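Local coordinates for protein porin B (Pseudomonas putida, PDB 4GEY) that forms a beta-barrel channel across the bacterial outer membrane for the uptake of sugars and has beta-D-glucopyranose bound in this structure, at residues G58-D63 against I108-A113; E90-I95 against L131-I136; Q212-L217 against G229-I234; Q297-H302 against L310-N315. The protein carries 2 engineered substitutions. All blocks are in the same frame, centred on the assembly; numbering follows the deposited sequence.

How the interactions relate
Following the chain from the N terminus, interaction 1 comes first: the loop after strand 42-57 meets the residues that leave helix 103-108, closing a large loop. Interaction 2 crosses it, because 90-95 lies within that loop and 131-136 lies beyond it; here the neighbouring barrel strands 89-100 and 129-140 pair. The two stand on opposite sides of the chain's centre, about 38 Å apart between centres. Interactions 3 and 4 follow in series, each joining the ends of successive strands: 203-212 with 232-245, closing a long loop, then the hairpin of 282-298 with 309-319. Interactions 2 and 3 come within about 7 Å between nearest atoms without touching.

Interaction 1: G58-D63 against I108-A113; sequences GGYNDD and ISDPRA
Pro-111 sits over one face of the Tyr-60 ring, its CD 3.9 Å from the ring centroid and nearly above it, a CH-pi contact in which the two side chains cross at about a right angle. Tyr-60 CG, anti to its backbone N (chi1 -178°), lies 3.5 Å from Ser-109 O. The carboxylate of Asp-110 comes up obliquely, with OD2 3.8 Å from Tyr-60 CE1 and its plane turned 57° from the ring. In the second flat group, the guanidinium of Arg-112, Asp-110 OD1 lies at the edge and in plane, forming a 2.6 Å salt bridge with NH1 through its syn lone pair. Arg-112 N donates to the anti lone pair of Asp-110 OD1 at 3.2 Å, an Asx turn. Asp-110 OD2 bonds to the hydroxyl of Tyr-377, so the carboxylate is held from several directions. At the backbone, Tyr-60 N donates to Ile-108 O at 2.8 Å from above the carbonyl plane. That carbonyl belongs to the last residue of helix 103-108, so the loop between strands 42-57 and 66-79 docks on the C-terminal end of the helix, while Ile-108, whose CB points away from the loop, touches Ala-425 and Val-427 of strand 425-435.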
loop_
_atom_site.group_PDB
_atom_site.type_symbol
_atom_site.label_atom_id
_atom_site.label_comp_id
_atom_site.label_asym_id
_atom_site.label_seq_id
_atom_site.Cartn_x
_atom_site.Cartn_y
_atom_site.Cartn_z
ATOM N N GLY A 58 -18.114 3.042 18.230
ATOM C CA GLY A 58 -17.425 4.310 18.024
ATOM C C GLY A 58 -17.346 4.797 16.594
ATOM O O GLY A 58 -18.181 4.445 15.767
ATOM N N GLY A 59 -16.342 5.620 16.301
ATOM C CA GLY A 59 -16.233 6.267 15.002
ATOM C C GLY A 59 -17.313 7.325 14.809
ATOM O O GLY A 59 -18.184 7.498 15.671
ATOM N N TYR A 60 -17.275 8.034 13.682
ATOM C CA TYR A 60 -18.146 9.190 13.516
ATOM C C TYR A 60 -19.616 8.831 13.621
ATOM O O TYR A 60 -20.383 9.517 14.293
ATOM C CB TYR A 60 -17.886 9.929 12.199
ATOM C CG TYR A 60 -18.768 11.150 12.065
ATOM C CD1 TYR A 60 -18.428 12.347 12.683
ATOM C CD2 TYR A 60 -19.955 11.095 11.352
ATOM C CE1 TYR A 60 -19.245 13.470 12.581
ATOM C CE2 TYR A 60 -20.785 12.203 11.247
ATOM C CZ TYR A 60 -20.428 13.386 11.868
ATOM O OH TYR A 60 -21.255 14.477 11.757
ATOM N N ASN A 61 -19.989 7.753 12.941
ATOM C CA ASN A 61 -21.374 7.299 12.837
ATOM C C ASN A 61 -21.473 5.904 13.436
ATOM O O ASN A 61 -20.864 4.957 12.931
ATOM C CB ASN A 61 -21.783 7.285 11.371
ATOM C CG ASN A 61 -23.190 6.845 11.157
ATOM O OD1 ASN A 61 -23.807 6.200 12.016
ATOM N ND2 ASN A 61 -23.727 7.174 9.986
ATOM N N ASP A 62 -22.239 5.777 14.514
ATOM C CA ASP A 62 -22.269 4.528 15.265
ATOM C C ASP A 62 -23.403 3.569 14.880
ATOM O O ASP A 62 -23.571 2.529 15.512
ATOM C CB ASP A 62 -22.258 4.795 16.776
ATOM C CG ASP A 62 -23.431 5.618 17.230
ATOM O OD1 ASP A 62 -24.374 5.814 16.433
ATOM O OD2 ASP A 62 -23.415 6.070 18.393
ATOM N N ASP A 63 -24.174 3.918 13.854
ATOM C CA ASP A 63 -25.149 2.990 13.277
ATOM C C ASP A 63 -24.383 1.789 12.731
ATOM O O ASP A 63 -23.530 1.941 11.852
ATOM C CB ASP A 63 -25.912 3.677 12.152
ATOM C CG ASP A 63 -26.952 2.785 11.520
ATOM O OD1 ASP A 63 -26.610 2.055 10.562
ATOM O OD2 ASP A 63 -28.115 2.816 11.974
ATOM N N ILE A 108 -16.892 5.348 9.743
ATOM C CA ILE A 108 -15.845 5.806 10.656
ATOM C C ILE A 108 -15.497 7.292 10.549
ATOM O O ILE A 108 -15.401 7.989 11.561
ATOM C CB ILE A 108 -14.551 4.979 10.489
ATOM C CG1 ILE A 108 -14.690 3.618 11.170
ATOM C CG2 ILE A 108 -13.356 5.695 11.083
ATOM C CD1 ILE A 108 -15.129 2.557 10.239
ATOM N N SER A 109 -15.317 7.773 9.321
ATOM C CA SER A 109 -14.803 9.125 9.072
ATOM C C SER A 109 -15.749 10.278 9.371
ATOM O O SER A 109 -16.953 10.197 9.182
ATOM C CB SER A 109 -14.352 9.262 7.620
ATOM O OG SER A 109 -13.150 8.554 7.398
ATOM N N ASP A 110 -15.176 11.376 9.828
ATOM C CA ASP A 110 -15.852 12.644 9.703
ATOM C C ASP A 110 -15.990 12.893 8.194
ATOM O O ASP A 110 -15.017 12.801 7.463
ATOM C CB ASP A 110 -14.982 13.718 10.335
ATOM C CG ASP A 110 -15.747 14.958 10.669
ATOM O OD1 ASP A 110 -16.158 15.675 9.724
ATOM O OD2 ASP A 110 -15.916 15.223 11.880
ATOM N N PRO A 111 -17.198 13.198 7.716
ATOM C CA PRO A 111 -17.346 13.418 6.273
ATOM C C PRO A 111 -16.533 14.580 5.725
ATOM O O PRO A 111 -16.353 14.630 4.511
ATOM C CB PRO A 111 -18.849 13.700 6.099
ATOM C CG PRO A 111 -19.343 14.054 7.460
ATOM C CD PRO A 111 -18.489 13.277 8.424
ATOM N N ARG A 112 -16.051 15.495 6.562
ATOM C CA ARG A 112 -15.217 16.566 6.017
ATOM C C ARG A 112 -13.749 16.431 6.390
ATOM O O ARG A 112 -12.957 17.352 6.177
ATOM C CB ARG A 112 -15.758 17.963 6.352
ATOM C CG ARG A 112 -15.981 18.228 7.815
ATOM C CD ARG A 112 -17.437 18.337 8.135
ATOM N NE ARG A 112 -17.700 19.248 9.246
ATOM C CZ ARG A 112 -17.646 18.925 10.536
ATOM N NH1 ARG A 112 -17.309 17.712 10.933
ATOM N NH2 ARG A 112 -17.918 19.848 11.442
ATOM N N ALA A 113 -13.400 15.269 6.928
ATOM C CA ALA A 113 -12.030 14.957 7.311
ATOM C C ALA A 113 -11.897 13.443 7.477
ATOM O O ALA A 113 -11.923 12.908 8.592
ATOM C CB ALA A 113 -11.639 15.692 8.600
#

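Interaction 2: E90-I95 against L131-I136; sequences EFKLAI and LTQMWI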
loop_
_atom_site.group_PDB
_atom_site.type_symbol
_atom_site.label_atom_id
_atom_site.label_comp_id
_atom_site.label_asym_id
_atom_site.label_seq_id
_atom_site.Cartn_x
_atom_site.Cartn_y
_atom_site.Cartn_z
ATOM N N GLU A 90 11.910 -11.130 -18.898
ATOM C CA GLU A 90 10.602 -11.489 -18.368
ATOM C C GLU A 90 9.596 -10.455 -18.826
ATOM O O GLU A 90 9.911 -9.267 -18.876
ATOM C CB GLU A 90 10.604 -11.496 -16.837
ATOM C CG GLU A 90 11.702 -12.309 -16.194
ATOM C CD GLU A 90 11.701 -12.186 -14.685
ATOM O OE1 GLU A 90 10.667 -11.757 -14.120
ATOM O OE2 GLU A 90 12.736 -12.514 -14.065
ATOM N N PHE A 91 8.390 -10.908 -19.160
ATOM C CA PHE A 91 7.277 -10.001 -19.398
ATOM C C PHE A 91 6.176 -10.301 -18.403
ATOM O O PHE A 91 5.931 -11.464 -18.062
ATOM C CB PHE A 91 6.736 -10.134 -20.823
ATOM C CG PHE A 91 5.531 -9.268 -21.099
ATOM C CD1 PHE A 91 5.686 -7.932 -21.449
ATOM C CD2 PHE A 91 4.250 -9.788 -21.010
ATOM C CE1 PHE A 91 4.585 -7.131 -21.701
ATOM C CE2 PHE A 91 3.149 -8.999 -21.260
ATOM C CZ PHE A 91 3.314 -7.666 -21.606
ATOM N N LYS A 92 5.500 -9.258 -17.942
ATOM C CA LYS A 92 4.391 -9.457 -17.021
ATOM C C LYS A 92 3.184 -8.614 -17.387
ATOM O O LYS A 92 3.288 -7.402 -17.542
ATOM C CB LYS A 92 4.821 -9.161 -15.594
ATOM C CG LYS A 92 3.697 -9.295 -14.601
ATOM C CD LYS A 92 3.154 -10.710 -14.567
ATOM C CE LYS A 92 2.026 -10.824 -13.551
ATOM N NZ LYS A 92 2.489 -10.467 -12.193
ATOM N N LEU A 93 2.039 -9.265 -17.538
ATOM C CA LEU A 93 0.788 -8.558 -17.760
ATOM C C LEU A 93 -0.155 -8.822 -16.581
ATOM O O LEU A 93 -0.393 -9.977 -16.210
ATOM C CB LEU A 93 0.163 -8.975 -19.100
ATOM C CG LEU A 93 -1.261 -8.517 -19.431
ATOM C CD1 LEU A 93 -1.503 -7.053 -19.082
ATOM C CD2 LEU A 93 -1.586 -8.772 -20.895
ATOM N N ALA A 94 -0.662 -7.750 -15.975
ATOM C CA ALA A 94 -1.633 -7.884 -14.896
ATOM C C ALA A 94 -2.796 -6.933 -15.077
ATOM O O ALA A 94 -2.600 -5.743 -15.305
ATOM C CB ALA A 94 -0.989 -7.666 -13.546
ATOM N N ILE A 95 -4.004 -7.480 -14.962
ATOM C CA ILE A 95 -5.235 -6.713 -15.036
ATOM C C ILE A 95 -6.026 -6.927 -13.748
ATOM O O ILE A 95 -6.097 -8.038 -13.240
ATOM C CB ILE A 95 -6.057 -7.140 -16.257
ATOM C CG1 ILE A 95 -5.270 -6.843 -17.533
ATOM C CG2 ILE A 95 -7.362 -6.403 -16.299
ATOM C CD1 ILE A 95 -6.092 -6.929 -18.793
ATOM N N LEU A 131 -5.444 -1.586 -16.049
ATOM C CA LEU A 131 -4.184 -2.171 -16.457
ATOM C C LEU A 131 -3.220 -1.919 -15.313
ATOM O O LEU A 131 -2.861 -0.782 -15.030
ATOM C CB LEU A 131 -3.688 -1.516 -17.735
ATOM C CG LEU A 131 -2.327 -2.004 -18.211
ATOM C CD1 LEU A 131 -2.273 -3.522 -18.235
ATOM C CD2 LEU A 131 -2.074 -1.430 -19.596
ATOM N N THR A 132 -2.817 -2.986 -14.644
ATOM C CA THR A 132 -2.180 -2.866 -13.345
ATOM C C THR A 132 -0.689 -3.182 -13.440
ATOM O O THR A 132 0.117 -2.634 -12.688
ATOM C CB THR A 132 -2.944 -3.727 -12.297
ATOM O OG1 THR A 132 -4.179 -3.071 -11.973
ATOM C CG2 THR A 132 -2.149 -3.930 -11.026
ATOM N N GLN A 133 -0.326 -4.035 -14.394
ATOM C CA GLN A 133 1.077 -4.277 -14.731
ATOM C C GLN A 133 1.207 -4.594 -16.208
ATOM O O GLN A 133 0.405 -5.352 -16.766
ATOM C CB GLN A 133 1.666 -5.459 -13.948
ATOM C CG GLN A 133 1.835 -5.277 -12.447
ATOM C CD GLN A 133 2.275 -6.567 -11.770
ATOM O OE1 GLN A 133 1.983 -7.675 -12.244
ATOM N NE2 GLN A 133 2.995 -6.431 -10.667
HETATM N N MSE A 134 2.227 -4.013 -16.830
HETATM C CA MSE A 134 2.637 -4.392 -18.179
HETATM C C MSE A 134 4.085 -3.999 -18.363
HETATM O O MSE A 134 4.394 -2.853 -18.679
HETATM C CB MSE A 134 1.794 -3.719 -19.247
HETATM C CG MSE A 134 2.177 -4.149 -20.662
HETATM SE SE MSE A 134 1.119 -3.188 -22.008
HETATM C CE MSE A 134 1.952 -1.410 -21.924
ATOM N N TRP A 135 4.982 -4.947 -18.149
ATOM C CA TRP A 135 6.379 -4.610 -18.193
ATOM C C TRP A 135 7.293 -5.725 -18.651
ATOM O O TRP A 135 7.009 -6.907 -18.474
ATOM C CB TRP A 135 6.839 -4.045 -16.849
ATOM C CG TRP A 135 6.548 -4.857 -15.605
ATOM C CD1 TRP A 135 5.642 -4.551 -14.626
ATOM C CD2 TRP A 135 7.202 -6.057 -15.173
ATOM N NE1 TRP A 135 5.681 -5.495 -13.626
ATOM C CE2 TRP A 135 6.630 -6.429 -13.938
ATOM C CE3 TRP A 135 8.199 -6.862 -15.714
ATOM C CZ2 TRP A 135 7.022 -7.562 -13.244
ATOM C CZ3 TRP A 135 8.583 -7.989 -15.019
ATOM C CH2 TRP A 135 7.995 -8.327 -13.801
ATOM N N ILE A 136 8.397 -5.315 -19.258
ATOM C CA ILE A 136 9.439 -6.226 -19.688
ATOM C C ILE A 136 10.652 -5.948 -18.813
ATOM O O ILE A 136 10.864 -4.819 -18.369
ATOM C CB ILE A 136 9.753 -6.029 -21.184
ATOM C CG1 ILE A 136 10.837 -6.990 -21.659
ATOM C CG2 ILE A 136 10.145 -4.592 -21.470
ATOM C CD1 ILE A 136 11.142 -6.848 -23.137
#
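Phe-91 and Met-134, the latter present as selenomethionine, meet on the apolar face of this strand pair, where CZ of the ring lies 3.8 Å from CG of Met-134 as the two side chains cross on a slant. Further along the same face Leu-93 CD1 and Leu-131 CD1 touch at 3.7 Å, the two leucines at about a right angle, and Ile-95 and Ile-136 extend the row. Between the strands run the antiparallel backbone bonds, two of them joining Lys-92 and Trp-135. A classic beta bulge interrupts the register: Thr-132 and Gln-133 both face Ala-94, and both of their N-H groups reach Ala-94 O from one face of its plane, at 2.8 Å from Thr-132 N and 3.0 Å from Gln-133 N. On the other face Lys-92 lays CB over the six-membered ring of Trp-135, 3.6 Å from its centroid, a CH-pi contact over the face of that ring and so off-centre on the indole as a whole. The lysine chain bends at chi2, and a second bend at chi4 (-59°) sets NZ 2.8 Å from Gln-133 OE1, in the plane of that carbonyl. Gln-133 NE2 bonds to Glu-156 OE1, which fixes the amide between an ammonium and a carboxylate; the two charges would probably polarise it in the same sense. A bound detergent touches Ile-136, whereas Thr-132 reaches Pro-187 and Trp-186 of the glucose pocket; the chemistry is consistent with a barrel wall that is apolar toward the membrane and polar toward the channel.

Interaction 3: Q212-L217 against G229-I234; sequences QNPSNL and GTKGAI
Asn-213 OD1, packed against the backbone of Gly-229, is gripped by Ser-215 in two ways: OG donates to it at 2.9 Å and the Ser-215 backbone N at 3.2 Å, both from the same face of the amide and well above its plane. The second bond makes an Asx turn that leads into the short 3-10 segment 214-216. The other end of the amide is held too, ND2 donating to Ser-228 O and to Glu-211 OE2, so its rotation is set from both sides. Gly-229, at backbone angles that call for glycine, runs its peptide past this amide, and CG of Asn-213 lies 3.5 Å from Thr-230 N. The Asn-213 and Thr-230 side chains cross at about a right angle; Thr-230 OG1 bonds to Gly-227 O. Nearer the barrel wall the segments pair through backbone bonds: Lys-231 N to Gln-212 O at 2.8 Å, almost straight, and Gln-212 N to Gly-232 O at 3.0 Å. Lys-231 and Gly-232 therefore both face Gln-212 in a classic beta bulge, at the end where strands 203-212 and 232-245 part. Apolar carbons pad the rest. Lys-231 carries CG anti to its carbonyl carbon (chi1 -64°), where it rests 3.7 Å from Pro-214 CD, while Ile-234 CG1 lies 3.9 Å from Gln-212 CB. Directional polar bonds to one asparagine thus define the turn and tie it to the loop at Ser-228, whereas the backbone of Gln-212, helped by aliphatic carbons, joins it to the returning strand.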
loop_
_atom_site.group_PDB
_atom_site.type_symbol
_atom_site.label_atom_id
_atom_site.label_comp_id
_atom_site.label_asym_id
_atom_site.label_seq_id
_atom_site.Cartn_x
_atom_site.Cartn_y
_atom_site.Cartn_z
ATOM N N GLN A 212 4.392 10.816 -13.571
ATOM C CA GLN A 212 3.490 11.226 -12.507
ATOM C C GLN A 212 2.343 12.007 -13.158
ATOM O O GLN A 212 2.530 13.112 -13.680
ATOM C CB GLN A 212 4.264 11.983 -11.408
ATOM C CG GLN A 212 3.680 13.288 -10.888
ATOM C CD GLN A 212 2.320 13.135 -10.236
ATOM O OE1 GLN A 212 1.888 12.023 -9.912
ATOM N NE2 GLN A 212 1.625 14.265 -10.051
ATOM N N ASN A 213 1.165 11.386 -13.160
ATOM C CA ASN A 213 0.059 11.801 -14.021
ATOM C C ASN A 213 -1.283 11.500 -13.372
ATOM O O ASN A 213 -1.829 10.421 -13.573
ATOM C CB ASN A 213 0.155 11.044 -15.353
ATOM C CG ASN A 213 -0.920 11.451 -16.362
ATOM O OD1 ASN A 213 -1.876 12.168 -16.045
ATOM N ND2 ASN A 213 -0.760 10.976 -17.596
ATOM N N PRO A 214 -1.824 12.463 -12.607
ATOM C CA PRO A 214 -3.067 12.339 -11.824
ATOM C C PRO A 214 -4.258 11.825 -12.624
ATOM O O PRO A 214 -5.157 11.231 -12.036
ATOM C CB PRO A 214 -3.347 13.772 -11.376
ATOM C CG PRO A 214 -2.029 14.421 -11.362
ATOM C CD PRO A 214 -1.226 13.801 -12.478
ATOM N N SER A 215 -4.265 12.042 -13.935
ATOM C CA SER A 215 -5.360 11.552 -14.757
ATOM C C SER A 215 -5.447 10.016 -14.760
ATOM O O SER A 215 -6.496 9.452 -15.073
ATOM C CB SER A 215 -5.278 12.109 -16.182
ATOM O OG SER A 215 -4.477 11.283 -17.005
ATOM N N ASN A 216 -4.353 9.343 -14.406
ATOM C CA ASN A 216 -4.388 7.893 -14.195
ATOM C C ASN A 216 -5.390 7.478 -13.123
ATOM O O ASN A 216 -5.855 6.353 -13.123
ATOM C CB ASN A 216 -3.012 7.354 -13.824
ATOM C CG ASN A 216 -2.204 6.935 -15.035
ATOM O OD1 ASN A 216 -2.680 6.162 -15.881
ATOM N ND2 ASN A 216 -0.968 7.440 -15.128
ATOM N N LEU A 217 -5.723 8.395 -12.218
ATOM C CA LEU A 217 -6.658 8.109 -11.140
ATOM C C LEU A 217 -8.117 8.164 -11.606
ATOM O O LEU A 217 -8.980 7.518 -11.019
ATOM C CB LEU A 217 -6.433 9.064 -9.961
ATOM C CG LEU A 217 -5.062 9.018 -9.276
ATOM C CD1 LEU A 217 -4.998 9.968 -8.088
ATOM C CD2 LEU A 217 -4.672 7.604 -8.852
ATOM N N GLY A 229 -1.606 14.647 -19.679
ATOM C CA GLY A 229 -1.875 14.965 -18.287
ATOM C C GLY A 229 -0.703 14.776 -17.329
ATOM O O GLY A 229 -0.836 15.044 -16.141
ATOM N N THR A 230 0.436 14.303 -17.831
ATOM C CA THR A 230 1.664 14.216 -17.036
ATOM C C THR A 230 2.050 15.565 -16.410
ATOM O O THR A 230 2.142 16.587 -17.107
ATOM C CB THR A 230 2.842 13.705 -17.891
ATOM O OG1 THR A 230 2.619 12.335 -18.232
ATOM C CG2 THR A 230 4.157 13.819 -17.139
ATOM N N LYS A 231 2.273 15.564 -15.095
ATOM C CA LYS A 231 2.604 16.796 -14.382
ATOM C C LYS A 231 4.095 16.888 -14.052
ATOM O O LYS A 231 4.593 17.946 -13.678
ATOM C CB LYS A 231 1.748 16.954 -13.115
ATOM C CG LYS A 231 0.230 17.110 -13.372
ATOM C CD LYS A 231 -0.069 18.258 -14.335
ATOM C CE LYS A 231 -1.561 18.410 -14.618
ATOM N NZ LYS A 231 -1.842 19.335 -15.770
ATOM N N GLY A 232 4.798 15.780 -14.235
ATOM C CA GLY A 232 6.179 15.658 -13.825
ATOM C C GLY A 232 6.563 14.199 -13.650
ATOM O O GLY A 232 5.939 13.310 -14.212
ATOM N N ALA A 233 7.592 13.956 -12.851
ATOM C CA ALA A 233 8.147 12.621 -12.688
ATOM C C ALA A 233 8.393 12.368 -11.218
ATOM O O ALA A 233 8.743 13.289 -10.481
ATOM C CB ALA A 233 9.467 12.517 -13.461
ATOM N N ILE A 234 8.215 11.132 -10.779
ATOM C CA ILE A 234 8.678 10.760 -9.445
ATOM C C ILE A 234 9.942 9.931 -9.555
ATOM O O ILE A 234 10.039 9.008 -10.355
ATOM C CB ILE A 234 7.635 9.977 -8.624
ATOM C CG1 ILE A 234 6.388 10.836 -8.385
ATOM C CG2 ILE A 234 8.254 9.498 -7.293
ATOM C CD1 ILE A 234 5.349 10.165 -7.505
#

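Interaction 4: Q297-H302 against L310-N315; sequences QQVTAH and LSLFAN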
loop_
_atom_site.group_PDB
_atom_site.type_symbol
_atom_site.label_atom_id
_atom_site.label_comp_id
_atom_site.label_asym_id
_atom_site.label_seq_id
_atom_site.Cartn_x
_atom_site.Cartn_y
_atom_site.Cartn_z
ATOM N N GLN A 297 12.334 -8.427 10.288
ATOM C CA GLN A 297 13.320 -9.362 10.787
ATOM C C GLN A 297 12.677 -10.559 11.464
ATOM O O GLN A 297 11.815 -10.410 12.319
ATOM C CB GLN A 297 14.228 -8.649 11.776
ATOM C CG GLN A 297 15.346 -9.499 12.304
ATOM C CD GLN A 297 16.314 -9.878 11.210
ATOM O OE1 GLN A 297 16.912 -9.011 10.570
ATOM N NE2 GLN A 297 16.454 -11.178 10.968
ATOM N N GLN A 298 13.097 -11.755 11.077
ATOM C CA GLN A 298 12.722 -12.939 11.829
ATOM C C GLN A 298 13.658 -13.051 13.032
ATOM O O GLN A 298 14.866 -13.051 12.878
ATOM C CB GLN A 298 12.803 -14.198 10.958
ATOM C CG GLN A 298 12.191 -15.445 11.603
ATOM C CD GLN A 298 12.186 -16.675 10.684
ATOM O OE1 GLN A 298 12.302 -16.565 9.454
ATOM N NE2 GLN A 298 12.045 -17.857 11.288
ATOM N N VAL A 299 13.097 -13.145 14.230
ATOM C CA VAL A 299 13.924 -13.205 15.425
ATOM C C VAL A 299 13.942 -14.562 16.146
ATOM O O VAL A 299 14.877 -14.840 16.898
ATOM C CB VAL A 299 13.634 -12.035 16.405
ATOM C CG1 VAL A 299 13.976 -10.711 15.743
ATOM C CG2 VAL A 299 12.193 -12.038 16.858
ATOM N N THR A 300 12.947 -15.420 15.912
ATOM C CA THR A 300 13.007 -16.797 16.451
ATOM C C THR A 300 12.649 -17.875 15.435
ATOM O O THR A 300 11.933 -17.627 14.467
ATOM C CB THR A 300 12.116 -17.016 17.693
ATOM O OG1 THR A 300 10.744 -16.813 17.342
ATOM C CG2 THR A 300 12.501 -16.085 18.834
ATOM N N ALA A 301 13.162 -19.079 15.661
ATOM C CA ALA A 301 12.816 -20.220 14.823
ATOM C C ALA A 301 12.166 -21.268 15.696
ATOM O O ALA A 301 12.867 -21.997 16.385
ATOM C CB ALA A 301 14.050 -20.787 14.145
ATOM N N HIS A 302 10.835 -21.334 15.665
ATOM C CA HIS A 302 10.060 -22.218 16.552
ATOM C C HIS A 302 10.548 -23.667 16.564
ATOM O O HIS A 302 10.497 -24.359 15.540
ATOM C CB HIS A 302 8.575 -22.192 16.186
ATOM C CG HIS A 302 7.684 -22.682 17.282
ATOM N ND1 HIS A 302 6.807 -21.855 17.953
ATOM C CD2 HIS A 302 7.547 -23.909 17.839
ATOM C CE1 HIS A 302 6.160 -22.555 18.869
ATOM N NE2 HIS A 302 6.591 -23.805 18.822
ATOM N N LEU A 310 8.745 -16.075 15.441
ATOM C CA LEU A 310 8.372 -14.661 15.566
ATOM C C LEU A 310 9.121 -13.747 14.581
ATOM O O LEU A 310 10.356 -13.807 14.462
ATOM C CB LEU A 310 8.628 -14.186 17.005
ATOM C CG LEU A 310 8.247 -12.750 17.408
ATOM C CD1 LEU A 310 6.743 -12.582 17.478
ATOM C CD2 LEU A 310 8.878 -12.362 18.736
ATOM N N SER A 311 8.365 -12.907 13.880
ATOM C CA SER A 311 8.948 -11.887 13.015
ATOM C C SER A 311 8.514 -10.503 13.475
ATOM O O SER A 311 7.331 -10.291 13.761
ATOM C CB SER A 311 8.515 -12.086 11.563
ATOM O OG SER A 311 9.257 -13.102 10.918
ATOM N N LEU A 312 9.458 -9.564 13.536
ATOM C CA LEU A 312 9.139 -8.182 13.888
ATOM C C LEU A 312 9.150 -7.334 12.633
ATOM O O LEU A 312 9.819 -7.675 11.660
ATOM C CB LEU A 312 10.151 -7.615 14.880
ATOM C CG LEU A 312 10.319 -8.370 16.194
ATOM C CD1 LEU A 312 11.143 -7.557 17.189
ATOM C CD2 LEU A 312 8.956 -8.748 16.764
ATOM N N PHE A 313 8.410 -6.231 12.641
ATOM C CA PHE A 313 8.469 -5.304 11.515
ATOM C C PHE A 313 8.255 -3.873 11.946
ATOM O O PHE A 313 7.611 -3.612 12.964
ATOM C CB PHE A 313 7.483 -5.686 10.392
ATOM C CG PHE A 313 6.021 -5.593 10.779
ATOM C CD1 PHE A 313 5.352 -4.379 10.765
ATOM C CD2 PHE A 313 5.305 -6.733 11.123
ATOM C CE1 PHE A 313 4.011 -4.296 11.104
ATOM C CE2 PHE A 313 3.952 -6.656 11.461
ATOM C CZ PHE A 313 3.308 -5.431 11.449
ATOM N N ALA A 314 8.784 -2.952 11.140
ATOM C CA ALA A 314 8.620 -1.519 11.371
ATOM C C ALA A 314 8.712 -0.721 10.084
ATOM O O ALA A 314 9.424 -1.087 9.154
ATOM C CB ALA A 314 9.633 -1.013 12.373
ATOM N N ASN A 315 7.962 0.370 10.040
ATOM C CA ASN A 315 7.981 1.306 8.927
ATOM C C ASN A 315 8.002 2.721 9.492
ATOM O O ASN A 315 7.321 3.024 10.474
ATOM C CB ASN A 315 6.737 1.134 8.054
ATOM C CG ASN A 315 6.852 -0.020 7.073
ATOM O OD1 ASN A 315 7.273 0.158 5.927
ATOM N ND2 ASN A 315 6.441 -1.206 7.505
#
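Gln-297 and Leu-312 form an antiparallel hydrogen-bonded pair, Gln-297 N to Leu-312 O at 3.0 Å and Leu-312 N to Gln-297 O at 2.8 Å, followed by Gln-298 and Ser-311 as a non-hydrogen-bonded pair. Beyond them the first strand gives way to a loop, and Leu-310 O accepts from Val-299 N at 2.8 Å, with a weak bond from Thr-300 N at 3.4 Å. Val-299 and Leu-310 lie side by side pointing the same way, CG2 of the valine 3.8 Å from CD2 of the leucine, and the same CG2 reaches Leu-312 CG at 4.2 Å. This is the loop end of the beta hairpin made by strands 282-298 and 309-319 of the porin barrel, where pairing passes from backbone to side chain. Thr-300 places OG1 between its backbone N and carbonyl carbon (chi1 63°), and there the oxygen accepts from Leu-310 N at 2.9 Å. Gln-298, extended beyond CG, runs past Ser-311 OG and donates NE2 to the carbonyls of Thr-300 and Val-306. Gln-297 turns its amide toward strand 248-259: OE1 bonds to the Tyr-252 hydroxyl, and a bound detergent touches both Gln-297 and Leu-312.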